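Local coordinates for branched-chain-amino-acid aminotransferase (Deinococcus radiodurans, PDB 3UZO), which probably catalyses the reversible, pyridoxal-phosphate-dependent transfer of the amino group of leucine, valine or isoleucine to 2-oxoglutarate, giving L-glutamate and a branched-chain keto acid, at residues L29-I34 and C169-Y175; N97-R102 and L113-F118; L123-R127 and W354-V358; Y136-S141 and Q344-K348. All blocks are in the same frame, centred on the assembly; numbering follows the deposited sequence.

The four contacts illustrate how distant parts of a chain can be fastened round one sheet while two of them reach the catalytic pocket. Contact 1 brings Y175 to the bound glutamate, and contact 2 carries R100, which holds the cofactor phosphate; their centres lie 23 Å apart. Contact 4 joins contact 1 through the sheet, V172 N lying 2.8 Å from S141 O in a probable hydrogen bond. Contacts 2 and 3 share helix 115-128, with centres 14 Å apart. Contact 3 also meets contact 1, V125 CG1 packing 3.6 Å from C169 SG. Contacts 3 and 4, with nearest atoms about 5 Å apart, do not touch.

Contact 1: residues L29-I34 and C169-Y175; sequences LGFSYI and CVPVGPY. With GLU (glutamic acid), chain D.
Y175 turns the edge of its ring, CD1 foremost, onto one face of the F31 ring, a T-shaped pair with centroids 4.8 Å apart and planes at 87°. Y175 CD1 stands off-centre over that face, 3.5 Å from F31 CG. One face of Y175 itself carries the bound glutamate, whose OE1 sits above the ring centre, and Y175 OH makes a weak hydrogen bond of 2.8 Å to O of the glutamate. F31 has CG anti to the backbone N (chi1 -162°), which lays its ring alongside V172 and within reach of Y175. Y143 adds a second edge-to-face partner, and I155 of the second subunit also packs on F31.

Beyond the aromatic pair the backbones are tied by one short, nearly straight bond, G173 N to G30 O at 2.6 Å (173°). L29 lowers CD2 onto the peptide between P171 and V172, 3.4 Å from V172 N. Farther along, V170 CG1 packs against S32 O and the backbone N of I34. Two waters bridge carbonyls across the contact: one donates to S32 O and P171 O, the other to I34 O and C169 O.

The loop before strand 39-45 is thus fixed to the end of strand 162-172 by one main-chain bond, two water bridges and apolar packing. Y175 lines the glutamate pocket, and F31 backs it from its ring edge as a second-shell residue, leaving ring face and hydroxyl to the ligand.

Contact 2: residues N97-R102 and L113-F118; sequences NAARMR and LSDEQF. With PLP (pyridoxal-5'-phosphate), chain C.
R102 reaches across to L113 and D115 at the start of helix 115-128. From CB the chain bends at chi2 and again at chi3 (57°), folding the guanidinium back over its own helix, where A98 O and A99 CA lie against one face. R102 CD passes 3.2 Å from L113 O. Beyond NE, the group turns its NH1 and NH2 end toward D115 in an end-on salt bridge, both nitrogens on one carboxylate oxygen: D115 OD2 is 2.6 Å from R102 NH1 and 2.9 Å from R102 NH2. R102 NH1 also donates to L113 O at 3.0 Å, in the carbonyl plane and on a lone pair. All three bonds run close to the guanidinium plane, which fixes its rotation. A bridging water gives its hydrogens to A98 O and L113 O.

On the buried side F118 lays one face over A98, whose CA stands 3.8 Å above the ring centroid, 7° off the normal, in a CH-pi contact. M101 SD comes to the edge of the same ring, 3.6 Å from F118 CE1, a Met-aromatic contact. S114 is the N-cap, its OG accepting from Q117 N.

R100, on the same helix, points elsewhere: R100 NH1 donates to the cofactor's O2P at 2.7 Å, and E77 forms a salt bridge with NE. Charge pairing and ring packing thus seat helix 94-107 against its neighbour, while R100 probably offsets part of the phosphate charge.

Contact 3: residues L123-R127 and W354-V358; sequences LQVVR and WIVKV
R127 and V358 run alongside each other, pointing opposite ways, the arginine leading outward along the valine as the valine reaches back toward the helix. R127 leaves the backbone with CG anti to its carbonyl carbon (chi1 -73°) and stays extended from CG to NE, so V358 CG1 lies beside the methylenes, 3.6 Å from R127 CG. The guanidinium then meets the C-terminal carboxylate side-on in a salt bridge: R127 NE and NH2 both donate to V358 OXT, at 2.8 Å and 2.7 Å respectively. The oxygen lies within 1° of the guanidinium plane, and one face of that group rests on L123 CB, one turn back along the helix.

L123 also passes V358 in the opposite sense, its CD2 settling 3.8 Å from V358 CG2, with V356 at the margin. V126 crosses V358 obliquely and touches the other branch, its CG1 3.9 Å from V358 CG1. The terminal valine is therefore fitted by both methyls against three helix residues, while its carboxylate charge is paired with R127.

Backbone bonds of V356 to L91 and of V358 to I89 place strand 356-357 at the edge of the antiparallel sheet within this chain. The arrangement is a helix packed on an antiparallel sheet, as in the sheet domain of this class-IV aminotransferase.

Contact 4: residues Y136-S141 and Q344-K348; sequences YGTGGS and QYGDK
Y345, next to the Schellman motif that G346 closes with its positive phi after helix 331-344, and Y136 join two loops. The loop of Y136 leads from helix 115-128 into strand 141-151, so the contact ties a helix C-terminus to the entry of a sheet strand.

Two hydrogen bonds from phenol hydroxyls dominate, one running in each direction. Y345 OH donates to G140 O at 2.7 Å. Although the acceptor lies near the plane of the tyrosine ring, the hydroxyl sits above the peptide, 58° out of the carbonyl plane, and so misses the lone-pair direction. G139 O is also near, 3.1 Å from Y345 OH. In return, Y136 OH donates to D347 OD2 at 2.7 Å, reaching it on the syn side, 27° out of the carboxylate plane. The planes of the Y136 ring and the D347 carboxylate stand almost perpendicular. Y136 holds CG anti to the backbone N (chi1 -173°), which swings the ring out of its own loop to D347.

Apolar contact is slight by comparison: the side of the Y136 ring passes the base of Y345. Elsewhere the Y345 ring is paired edge-to-face with Y82 of strand 74-83, while T138 OG1 turns away from the contact to a hydrogen bond with P135 O. The nearest carbon approach between the two tyrosine side chains is from Y136 CE2 to Y345 CB, 4.3 Å.

Contact 1: residues L29-I34 and C169-Y175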
loop_
_atom_site.group_PDB
_atom_site.type_symbol
_atom_site.label_atom_id
_atom_site.label_comp_id
_atom_site.label_asym_id
_atom_site.label_seq_id
_atom_site.Cartn_x
_atom_site.Cartn_y
_atom_site.Cartn_z
ATOM N N LEU A 29 -20.461 -15.576 16.754
ATOM C CA LEU A 29 -19.968 -14.607 15.796
ATOM C C LEU A 29 -18.573 -14.123 16.192
ATOM O O LEU A 29 -18.307 -13.854 17.361
ATOM C CB LEU A 29 -20.935 -13.421 15.738
ATOM C CG LEU A 29 -21.309 -12.819 14.384
ATOM C CD1 LEU A 29 -21.916 -13.879 13.480
ATOM C CD2 LEU A 29 -22.295 -11.681 14.609
ATOM N N GLY A 30 -17.684 -14.034 15.210
ATOM C CA GLY A 30 -16.341 -13.546 15.455
ATOM C C GLY A 30 -16.157 -12.318 14.573
ATOM O O GLY A 30 -16.983 -11.407 14.584
ATOM N N PHE A 31 -15.085 -12.290 13.798
ATOM C CA PHE A 31 -14.852 -11.169 12.898
ATOM C C PHE A 31 -14.444 -11.777 11.567
ATOM O O PHE A 31 -13.264 -11.819 11.222
ATOM C CB PHE A 31 -13.744 -10.246 13.428
ATOM C CG PHE A 31 -13.737 -8.873 12.792
ATOM C CD1 PHE A 31 -14.480 -7.831 13.345
ATOM C CD2 PHE A 31 -12.996 -8.626 11.641
ATOM C CE1 PHE A 31 -14.485 -6.556 12.760
ATOM C CE2 PHE A 31 -12.988 -7.360 11.042
ATOM C CZ PHE A 31 -13.737 -6.319 11.604
ATOM N N SER A 32 -15.439 -12.267 10.833
ATOM C CA SER A 32 -15.217 -12.899 9.538
ATOM C C SER A 32 -16.339 -12.528 8.580
ATOM O O SER A 32 -17.479 -12.320 8.994
ATOM C CB SER A 32 -15.164 -14.418 9.695
ATOM O OG SER A 32 -14.026 -14.799 10.446
ATOM N N TYR A 33 -16.015 -12.477 7.296
ATOM C CA TYR A 33 -16.994 -12.111 6.288
ATOM C C TYR A 33 -18.189 -13.039 6.198
ATOM O O TYR A 33 -18.063 -14.268 6.166
ATOM C CB TYR A 33 -16.342 -12.010 4.904
ATOM C CG TYR A 33 -17.297 -11.506 3.829
ATOM C CD1 TYR A 33 -18.063 -12.395 3.069
ATOM C CD2 TYR A 33 -17.451 -10.135 3.592
ATOM C CE1 TYR A 33 -18.958 -11.934 2.096
ATOM C CE2 TYR A 33 -18.348 -9.660 2.625
ATOM C CZ TYR A 33 -19.094 -10.568 1.879
ATOM O OH TYR A 33 -19.964 -10.116 0.908
ATOM N N ILE A 34 -19.357 -12.417 6.163
ATOM C CA ILE A 34 -20.625 -13.107 6.014
ATOM C C ILE A 34 -21.333 -12.221 5.004
ATOM O O ILE A 34 -21.351 -10.990 5.156
ATOM C CB ILE A 34 -21.430 -13.132 7.328
ATOM C CG1 ILE A 34 -20.737 -14.051 8.338
ATOM C CG2 ILE A 34 -22.848 -13.607 7.057
ATOM C CD1 ILE A 34 -21.400 -14.091 9.695
ATOM N N CYS A 169 -21.889 -4.330 4.865
ATOM C CA CYS A 169 -21.883 -4.584 6.297
ATOM C C CYS A 169 -21.762 -6.067 6.590
ATOM O O CYS A 169 -22.056 -6.902 5.740
ATOM C CB CYS A 169 -23.149 -4.015 6.952
ATOM S SG CYS A 169 -24.690 -4.803 6.434
ATOM N N VAL A 170 -21.318 -6.377 7.802
ATOM C CA VAL A 170 -21.120 -7.754 8.245
ATOM C C VAL A 170 -21.386 -7.837 9.745
ATOM O O VAL A 170 -20.794 -7.094 10.526
ATOM C CB VAL A 170 -19.650 -8.214 8.008
ATOM C CG1 VAL A 170 -19.468 -9.675 8.454
ATOM C CG2 VAL A 170 -19.272 -8.050 6.544
ATOM N N PRO A 171 -22.298 -8.726 10.168
ATOM C CA PRO A 171 -22.557 -8.832 11.607
ATOM C C PRO A 171 -21.288 -9.415 12.227
ATOM O O PRO A 171 -20.703 -10.344 11.667
ATOM C CB PRO A 171 -23.733 -9.804 11.673
ATOM C CG PRO A 171 -23.485 -10.699 10.471
ATOM C CD PRO A 171 -23.093 -9.705 9.405
ATOM N N VAL A 172 -20.848 -8.878 13.361
ATOM C CA VAL A 172 -19.625 -9.374 13.989
ATOM C C VAL A 172 -19.675 -9.388 15.510
ATOM O O VAL A 172 -20.511 -8.726 16.129
ATOM C CB VAL A 172 -18.389 -8.514 13.614
ATOM C CG1 VAL A 172 -18.277 -8.362 12.111
ATOM C CG2 VAL A 172 -18.491 -7.145 14.288
ATOM N N GLY A 173 -18.755 -10.149 16.095
ATOM C CA GLY A 173 -18.627 -10.227 17.537
ATOM C C GLY A 173 -17.248 -9.680 17.882
ATOM O O GLY A 173 -16.876 -8.603 17.414
ATOM N N PRO A 174 -16.450 -10.407 18.678
ATOM C CA PRO A 174 -15.102 -9.986 19.080
ATOM C C PRO A 174 -14.024 -10.062 17.987
ATOM O O PRO A 174 -14.080 -10.911 17.096
ATOM C CB PRO A 174 -14.800 -10.915 20.255
ATOM C CG PRO A 174 -15.526 -12.165 19.882
ATOM C CD PRO A 174 -16.849 -11.637 19.387
ATOM N N TYR A 175 -13.050 -9.155 18.070
ATOM C CA TYR A 175 -11.934 -9.093 17.129
ATOM C C TYR A 175 -10.767 -9.857 17.738
ATOM O O TYR A 175 -10.177 -10.732 17.098
ATOM C CB TYR A 175 -11.513 -7.642 16.898
ATOM C CG TYR A 175 -10.540 -7.431 15.758
ATOM C CD1 TYR A 175 -10.929 -7.656 14.439
ATOM C CD2 TYR A 175 -9.249 -6.955 15.992
ATOM C CE1 TYR A 175 -10.066 -7.404 13.379
ATOM C CE2 TYR A 175 -8.371 -6.700 14.932
ATOM C CZ TYR A 175 -8.789 -6.925 13.630
ATOM O OH TYR A 175 -7.942 -6.657 12.577
HETATM N N GLU D . -10.064 -1.993 9.765
HETATM C CA GLU D . -9.520 -3.070 10.635
HETATM C C GLU D . -9.475 -4.380 9.883
HETATM O O GLU D . -8.721 -5.274 10.312
HETATM C CB GLU D . -10.390 -3.241 11.876
HETATM C CG GLU D . -10.090 -2.254 12.978
HETATM C CD GLU D . -10.806 -2.593 14.262
HETATM O OE1 GLU D . -10.858 -3.794 14.610
HETATM O OE2 GLU D . -11.310 -1.658 14.921
HETATM O OXT GLU D . -10.206 -4.487 8.880
HETATM O O HOH W 1 -18.398 -12.051 11.407
HETATM O O HOH W 2 -21.555 -8.613 3.457
#

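Contact 2: residues N97-R102 and L113-F118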
loop_
_atom_site.group_PDB
_atom_site.type_symbol
_atom_site.label_atom_id
_atom_site.label_comp_id
_atom_site.label_asym_id
_atom_site.label_seq_id
_atom_site.Cartn_x
_atom_site.Cartn_y
_atom_site.Cartn_z
ATOM N N ASN A 97 -15.741 9.260 11.086
ATOM C CA ASN A 97 -15.254 8.377 10.024
ATOM C C ASN A 97 -15.291 9.085 8.676
ATOM O O ASN A 97 -14.374 8.938 7.877
ATOM C CB ASN A 97 -16.114 7.116 9.926
ATOM C CG ASN A 97 -16.031 6.259 11.165
ATOM O OD1 ASN A 97 -15.174 5.378 11.282
ATOM N ND2 ASN A 97 -16.909 6.519 12.102
ATOM N N ALA A 98 -16.363 9.837 8.417
ATOM C CA ALA A 98 -16.493 10.549 7.149
ATOM C C ALA A 98 -15.352 11.539 6.998
ATOM O O ALA A 98 -14.739 11.629 5.943
ATOM C CB ALA A 98 -17.830 11.290 7.077
ATOM N N ALA A 99 -15.083 12.294 8.058
ATOM C CA ALA A 99 -14.008 13.280 8.028
ATOM C C ALA A 99 -12.660 12.591 7.820
ATOM O O ALA A 99 -11.821 13.052 7.038
ATOM C CB ALA A 99 -13.997 14.076 9.331
ATOM N N ARG A 100 -12.451 11.475 8.510
ATOM C CA ARG A 100 -11.188 10.778 8.364
ATOM C C ARG A 100 -11.011 10.203 6.970
ATOM O O ARG A 100 -9.906 10.217 6.431
ATOM C CB ARG A 100 -11.046 9.657 9.401
ATOM C CG ARG A 100 -9.652 9.034 9.408
ATOM C CD ARG A 100 -9.451 8.117 10.593
ATOM N NE ARG A 100 -10.301 6.935 10.522
ATOM C CZ ARG A 100 -10.407 6.041 11.500
ATOM N NH1 ARG A 100 -9.711 6.207 12.621
ATOM N NH2 ARG A 100 -11.206 4.987 11.360
ATOM N N MET A 101 -12.087 9.704 6.370
ATOM C CA MET A 101 -11.944 9.137 5.042
ATOM C C MET A 101 -11.642 10.242 4.048
ATOM O O MET A 101 -11.037 9.995 3.010
ATOM C CB MET A 101 -13.195 8.377 4.611
ATOM C CG MET A 101 -12.915 7.429 3.454
ATOM S SD MET A 101 -14.313 6.366 3.073
ATOM C CE MET A 101 -15.251 7.474 2.086
ATOM N N ARG A 102 -12.065 11.463 4.371
ATOM C CA ARG A 102 -11.791 12.611 3.514
ATOM C C ARG A 102 -10.278 12.848 3.536
ATOM O O ARG A 102 -9.663 13.196 2.520
ATOM C CB ARG A 102 -12.519 13.844 4.051
ATOM C CG ARG A 102 -13.099 14.736 2.976
ATOM C CD ARG A 102 -14.560 15.013 3.243
ATOM N NE ARG A 102 -14.783 15.608 4.558
ATOM C CZ ARG A 102 -15.805 15.288 5.341
ATOM N NH1 ARG A 102 -16.688 14.382 4.937
ATOM N NH2 ARG A 102 -15.952 15.869 6.521
ATOM N N LEU A 113 -15.649 12.422 -0.129
ATOM C CA LEU A 113 -17.071 12.171 0.076
ATOM C C LEU A 113 -17.551 13.004 1.260
ATOM O O LEU A 113 -16.927 13.011 2.320
ATOM C CB LEU A 113 -17.317 10.695 0.356
ATOM C CG LEU A 113 -17.203 9.791 -0.868
ATOM C CD1 LEU A 113 -16.976 8.387 -0.404
ATOM C CD2 LEU A 113 -18.459 9.892 -1.728
ATOM N N SER A 114 -18.656 13.716 1.073
ATOM C CA SER A 114 -19.208 14.557 2.126
ATOM C C SER A 114 -19.816 13.691 3.225
ATOM O O SER A 114 -20.098 12.514 3.004
ATOM C CB SER A 114 -20.301 15.460 1.548
ATOM O OG SER A 114 -21.444 14.700 1.184
ATOM N N ASP A 115 -20.004 14.273 4.407
ATOM C CA ASP A 115 -20.621 13.556 5.529
ATOM C C ASP A 115 -22.001 13.102 5.059
ATOM O O ASP A 115 -22.472 12.006 5.374
ATOM C CB ASP A 115 -20.819 14.489 6.728
ATOM C CG ASP A 115 -19.525 14.846 7.422
ATOM O OD1 ASP A 115 -19.601 15.475 8.501
ATOM O OD2 ASP A 115 -18.440 14.505 6.903
ATOM N N GLU A 116 -22.646 13.992 4.314
ATOM C CA GLU A 116 -23.973 13.772 3.764
ATOM C C GLU A 116 -24.101 12.432 3.047
ATOM O O GLU A 116 -24.943 11.602 3.387
ATOM C CB GLU A 116 -24.294 14.903 2.779
ATOM C CG GLU A 116 -25.525 14.679 1.925
ATOM C CD GLU A 116 -26.797 15.100 2.616
ATOM O OE1 GLU A 116 -27.105 14.544 3.694
ATOM O OE2 GLU A 116 -27.486 15.993 2.077
ATOM N N GLN A 117 -23.266 12.230 2.038
ATOM C CA GLN A 117 -23.327 10.997 1.272
ATOM C C GLN A 117 -22.746 9.810 2.032
ATOM O O GLN A 117 -23.222 8.681 1.885
ATOM C CB GLN A 117 -22.604 11.175 -0.066
ATOM C CG GLN A 117 -22.637 9.929 -0.969
ATOM C CD GLN A 117 -22.255 10.240 -2.412
ATOM O OE1 GLN A 117 -21.632 11.266 -2.695
ATOM N NE2 GLN A 117 -22.618 9.345 -3.332
ATOM N N PHE A 118 -21.730 10.064 2.849
ATOM C CA PHE A 118 -21.094 8.992 3.606
ATOM C C PHE A 118 -22.053 8.410 4.629
ATOM O O PHE A 118 -22.279 7.188 4.684
ATOM C CB PHE A 118 -19.834 9.519 4.311
ATOM C CG PHE A 118 -19.055 8.462 5.060
ATOM C CD1 PHE A 118 -17.917 7.885 4.498
ATOM C CD2 PHE A 118 -19.446 8.058 6.335
ATOM C CE1 PHE A 118 -17.175 6.920 5.201
ATOM C CE2 PHE A 118 -18.709 7.092 7.046
ATOM C CZ PHE A 118 -17.571 6.525 6.474
HETATM N N1 PLP C . -4.891 1.649 14.163
HETATM C C2 PLP C . -5.041 0.958 12.958
HETATM C C2A PLP C . -3.780 0.549 12.194
HETATM C C3 PLP C . -6.379 0.676 12.501
HETATM O O3 PLP C . -6.567 0.011 11.348
HETATM C C4 PLP C . -7.522 1.110 13.282
HETATM C C4A PLP C . -8.969 0.790 12.722
HETATM C C5 PLP C . -7.278 1.830 14.547
HETATM C C6 PLP C . -5.970 2.084 14.961
HETATM C C5A PLP C . -8.337 2.329 15.452
HETATM O O4P PLP C . -9.131 3.340 14.891
HETATM P P PLP C . -10.699 3.374 15.146
HETATM O O1P PLP C . -11.382 2.148 14.641
HETATM O O2P PLP C . -11.119 4.654 14.382
HETATM O O3P PLP C . -10.859 3.671 16.609
HETATM O O HOH W 3 -15.867 10.808 3.462
#

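Contact 3: residues L123-R127 and W354-V358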
loop_
_atom_site.group_PDB
_atom_site.type_symbol
_atom_site.label_atom_id
_atom_site.label_comp_id
_atom_site.label_asym_id
_atom_site.label_seq_id
_atom_site.Cartn_x
_atom_site.Cartn_y
_atom_site.Cartn_z
ATOM N N LEU A 123 -26.414 4.598 6.577
ATOM C CA LEU A 123 -27.801 4.468 7.039
ATOM C C LEU A 123 -28.572 3.543 6.101
ATOM O O LEU A 123 -29.277 2.638 6.554
ATOM C CB LEU A 123 -28.489 5.834 7.102
ATOM C CG LEU A 123 -27.953 6.794 8.169
ATOM C CD1 LEU A 123 -28.604 8.157 8.018
ATOM C CD2 LEU A 123 -28.215 6.203 9.556
ATOM N N GLN A 124 -28.432 3.765 4.795
ATOM C CA GLN A 124 -29.107 2.921 3.810
ATOM C C GLN A 124 -28.727 1.459 3.999
ATOM O O GLN A 124 -29.587 0.581 3.974
ATOM C CB GLN A 124 -28.746 3.333 2.383
ATOM C CG GLN A 124 -29.411 4.607 1.882
ATOM C CD GLN A 124 -29.279 4.757 0.373
ATOM O OE1 GLN A 124 -29.652 3.861 -0.380
ATOM N NE2 GLN A 124 -28.751 5.891 -0.070
ATOM N N VAL A 125 -27.436 1.196 4.185
ATOM C CA VAL A 125 -26.974 -0.177 4.369
ATOM C C VAL A 125 -27.500 -0.772 5.669
ATOM O O VAL A 125 -27.961 -1.907 5.682
ATOM C CB VAL A 125 -25.419 -0.257 4.335
ATOM C CG1 VAL A 125 -24.925 -1.682 4.683
ATOM C CG2 VAL A 125 -24.931 0.127 2.951
ATOM N N VAL A 126 -27.458 -0.019 6.767
ATOM C CA VAL A 126 -27.960 -0.575 8.024
ATOM C C VAL A 126 -29.456 -0.892 7.906
ATOM O O VAL A 126 -29.907 -1.999 8.222
ATOM C CB VAL A 126 -27.722 0.389 9.228
ATOM C CG1 VAL A 126 -28.366 -0.187 10.497
ATOM C CG2 VAL A 126 -26.222 0.592 9.451
ATOM N N ARG A 127 -30.231 0.069 7.426
ATOM C CA ARG A 127 -31.666 -0.141 7.294
ATOM C C ARG A 127 -32.050 -1.322 6.403
ATOM O O ARG A 127 -32.935 -2.094 6.751
ATOM C CB ARG A 127 -32.333 1.142 6.798
ATOM C CG ARG A 127 -32.382 2.218 7.873
ATOM C CD ARG A 127 -32.678 3.590 7.303
ATOM N NE ARG A 127 -32.629 4.605 8.353
ATOM C CZ ARG A 127 -32.435 5.899 8.131
ATOM N NH1 ARG A 127 -32.270 6.339 6.891
ATOM N NH2 ARG A 127 -32.389 6.750 9.151
ATOM N N TRP A 354 -22.242 12.542 19.479
ATOM C CA TRP A 354 -21.902 11.135 19.358
ATOM C C TRP A 354 -23.264 10.460 19.294
ATOM O O TRP A 354 -24.176 10.836 20.026
ATOM C CB TRP A 354 -21.184 10.609 20.603
ATOM C CG TRP A 354 -19.866 11.238 20.967
ATOM C CD1 TRP A 354 -19.443 12.505 20.682
ATOM C CD2 TRP A 354 -18.865 10.664 21.818
ATOM N NE1 TRP A 354 -18.240 12.760 21.314
ATOM C CE2 TRP A 354 -17.868 11.645 22.019
ATOM C CE3 TRP A 354 -18.719 9.415 22.437
ATOM C CZ2 TRP A 354 -16.740 11.415 22.818
ATOM C CZ3 TRP A 354 -17.599 9.186 23.230
ATOM C CH2 TRP A 354 -16.624 10.185 23.413
ATOM N N ILE A 355 -23.389 9.476 18.420
ATOM C CA ILE A 355 -24.620 8.707 18.249
ATOM C C ILE A 355 -25.676 9.294 17.315
ATOM O O ILE A 355 -26.249 10.368 17.546
ATOM C CB ILE A 355 -25.287 8.348 19.624
ATOM C CG1 ILE A 355 -25.912 6.956 19.545
ATOM C CG2 ILE A 355 -26.390 9.333 19.984
ATOM C CD1 ILE A 355 -26.964 6.808 18.474
ATOM N N VAL A 356 -25.909 8.555 16.243
ATOM C CA VAL A 356 -26.903 8.896 15.249
ATOM C C VAL A 356 -27.877 7.724 15.272
ATOM O O VAL A 356 -27.480 6.572 15.060
ATOM C CB VAL A 356 -26.286 9.009 13.847
ATOM C CG1 VAL A 356 -27.388 9.097 12.801
ATOM C CG2 VAL A 356 -25.371 10.229 13.774
ATOM N N LYS A 357 -29.138 8.010 15.565
ATOM C CA LYS A 357 -30.170 6.976 15.604
ATOM C C LYS A 357 -30.532 6.620 14.169
ATOM O O LYS A 357 -30.833 7.500 13.366
ATOM C CB LYS A 357 -31.409 7.487 16.349
ATOM C CG LYS A 357 -31.217 7.624 17.856
ATOM C CD LYS A 357 -31.047 6.253 18.506
ATOM C CE LYS A 357 -30.865 6.352 20.011
ATOM N NZ LYS A 357 -30.703 5.008 20.646
ATOM N N VAL A 358 -30.504 5.333 13.848
ATOM C CA VAL A 358 -30.812 4.896 12.491
ATOM C C VAL A 358 -32.315 4.762 12.270
ATOM O O VAL A 358 -33.019 4.462 13.247
ATOM C CB VAL A 358 -30.154 3.539 12.191
ATOM C CG1 VAL A 358 -30.536 3.074 10.800
ATOM C CG2 VAL A 358 -28.643 3.661 12.325
ATOM O OXT VAL A 358 -32.757 4.942 11.118
#

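Contact 4: residues Y136-S141 and Q344-K348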
loop_
_atom_site.group_PDB
_atom_site.type_symbol
_atom_site.label_atom_id
_atom_site.label_comp_id
_atom_site.label_asym_id
_atom_site.label_seq_id
_atom_site.Cartn_x
_atom_site.Cartn_y
_atom_site.Cartn_z
ATOM N N TYR A 136 -29.891 -7.126 21.192
ATOM C CA TYR A 136 -29.342 -6.724 22.482
ATOM C C TYR A 136 -29.254 -7.965 23.366
ATOM O O TYR A 136 -30.170 -8.786 23.401
ATOM C CB TYR A 136 -30.233 -5.658 23.133
ATOM C CG TYR A 136 -29.642 -5.073 24.395
ATOM C CD1 TYR A 136 -29.856 -5.677 25.634
ATOM C CD2 TYR A 136 -28.822 -3.949 24.342
ATOM C CE1 TYR A 136 -29.260 -5.173 26.791
ATOM C CE2 TYR A 136 -28.222 -3.439 25.487
ATOM C CZ TYR A 136 -28.444 -4.055 26.707
ATOM O OH TYR A 136 -27.845 -3.550 27.834
ATOM N N GLY A 137 -28.151 -8.099 24.087
ATOM C CA GLY A 137 -27.976 -9.273 24.919
ATOM C C GLY A 137 -26.828 -10.052 24.315
ATOM O O GLY A 137 -26.103 -10.756 25.016
ATOM N N THR A 138 -26.688 -9.944 22.995
ATOM C CA THR A 138 -25.585 -10.584 22.290
ATOM C C THR A 138 -24.636 -9.408 22.120
ATOM O O THR A 138 -25.009 -8.383 21.546
ATOM C CB THR A 138 -25.963 -11.075 20.868
ATOM O OG1 THR A 138 -26.039 -9.951 19.983
ATOM C CG2 THR A 138 -27.301 -11.801 20.871
ATOM N N GLY A 139 -23.424 -9.530 22.625
ATOM C CA GLY A 139 -22.491 -8.429 22.491
ATOM C C GLY A 139 -22.049 -8.196 21.054
ATOM O O GLY A 139 -20.944 -7.722 20.827
ATOM N N GLY A 140 -22.911 -8.507 20.088
ATOM C CA GLY A 140 -22.548 -8.327 18.688
ATOM C C GLY A 140 -22.894 -6.959 18.133
ATOM O O GLY A 140 -23.534 -6.143 18.790
ATOM N N SER A 141 -22.461 -6.695 16.910
ATOM C CA SER A 141 -22.747 -5.415 16.291
ATOM C C SER A 141 -22.765 -5.635 14.796
ATOM O O SER A 141 -22.426 -6.723 14.311
ATOM C CB SER A 141 -21.666 -4.385 16.662
ATOM O OG SER A 141 -20.390 -4.805 16.201
ATOM N N GLN A 344 -22.177 3.243 23.271
ATOM C CA GLN A 344 -22.467 2.647 21.974
ATOM C C GLN A 344 -23.793 1.879 21.950
ATOM O O GLN A 344 -24.573 2.018 21.012
ATOM C CB GLN A 344 -21.301 1.737 21.557
ATOM C CG GLN A 344 -19.977 2.505 21.458
ATOM C CD GLN A 344 -18.788 1.621 21.171
ATOM O OE1 GLN A 344 -18.722 0.475 21.631
ATOM N NE2 GLN A 344 -17.824 2.151 20.417
ATOM N N TYR A 345 -24.056 1.078 22.978
ATOM C CA TYR A 345 -25.292 0.304 23.019
ATOM C C TYR A 345 -26.501 1.033 23.596
ATOM O O TYR A 345 -27.565 0.438 23.726
ATOM C CB TYR A 345 -25.095 -0.998 23.791
ATOM C CG TYR A 345 -24.348 -2.051 23.021
ATOM C CD1 TYR A 345 -22.963 -2.170 23.130
ATOM C CD2 TYR A 345 -25.025 -2.928 22.169
ATOM C CE1 TYR A 345 -22.271 -3.136 22.410
ATOM C CE2 TYR A 345 -24.344 -3.894 21.446
ATOM C CZ TYR A 345 -22.969 -3.994 21.569
ATOM O OH TYR A 345 -22.289 -4.945 20.848
ATOM N N GLY A 346 -26.334 2.304 23.939
ATOM C CA GLY A 346 -27.440 3.084 24.475
ATOM C C GLY A 346 -27.759 2.908 25.947
ATOM O O GLY A 346 -28.834 3.313 26.405
ATOM N N ASP A 347 -26.848 2.312 26.706
ATOM C CA ASP A 347 -27.102 2.118 28.128
ATOM C C ASP A 347 -26.594 3.281 28.965
ATOM O O ASP A 347 -26.937 3.407 30.141
ATOM C CB ASP A 347 -26.469 0.820 28.616
ATOM C CG ASP A 347 -27.132 -0.395 28.026
ATOM O OD1 ASP A 347 -28.377 -0.452 28.038
ATOM O OD2 ASP A 347 -26.410 -1.291 27.553
ATOM N N LYS A 348 -25.768 4.124 28.358
ATOM C CA LYS A 348 -25.234 5.281 29.053
ATOM C C LYS A 348 -25.467 6.518 28.210
ATOM O O LYS A 348 -25.466 6.457 26.984
ATOM C CB LYS A 348 -23.735 5.117 29.314
ATOM C CG LYS A 348 -23.392 4.047 30.331
ATOM C CD LYS A 348 -21.881 3.917 30.473
ATOM C CE LYS A 348 -21.506 2.896 31.532
ATOM N NZ LYS A 348 -22.013 3.278 32.879
#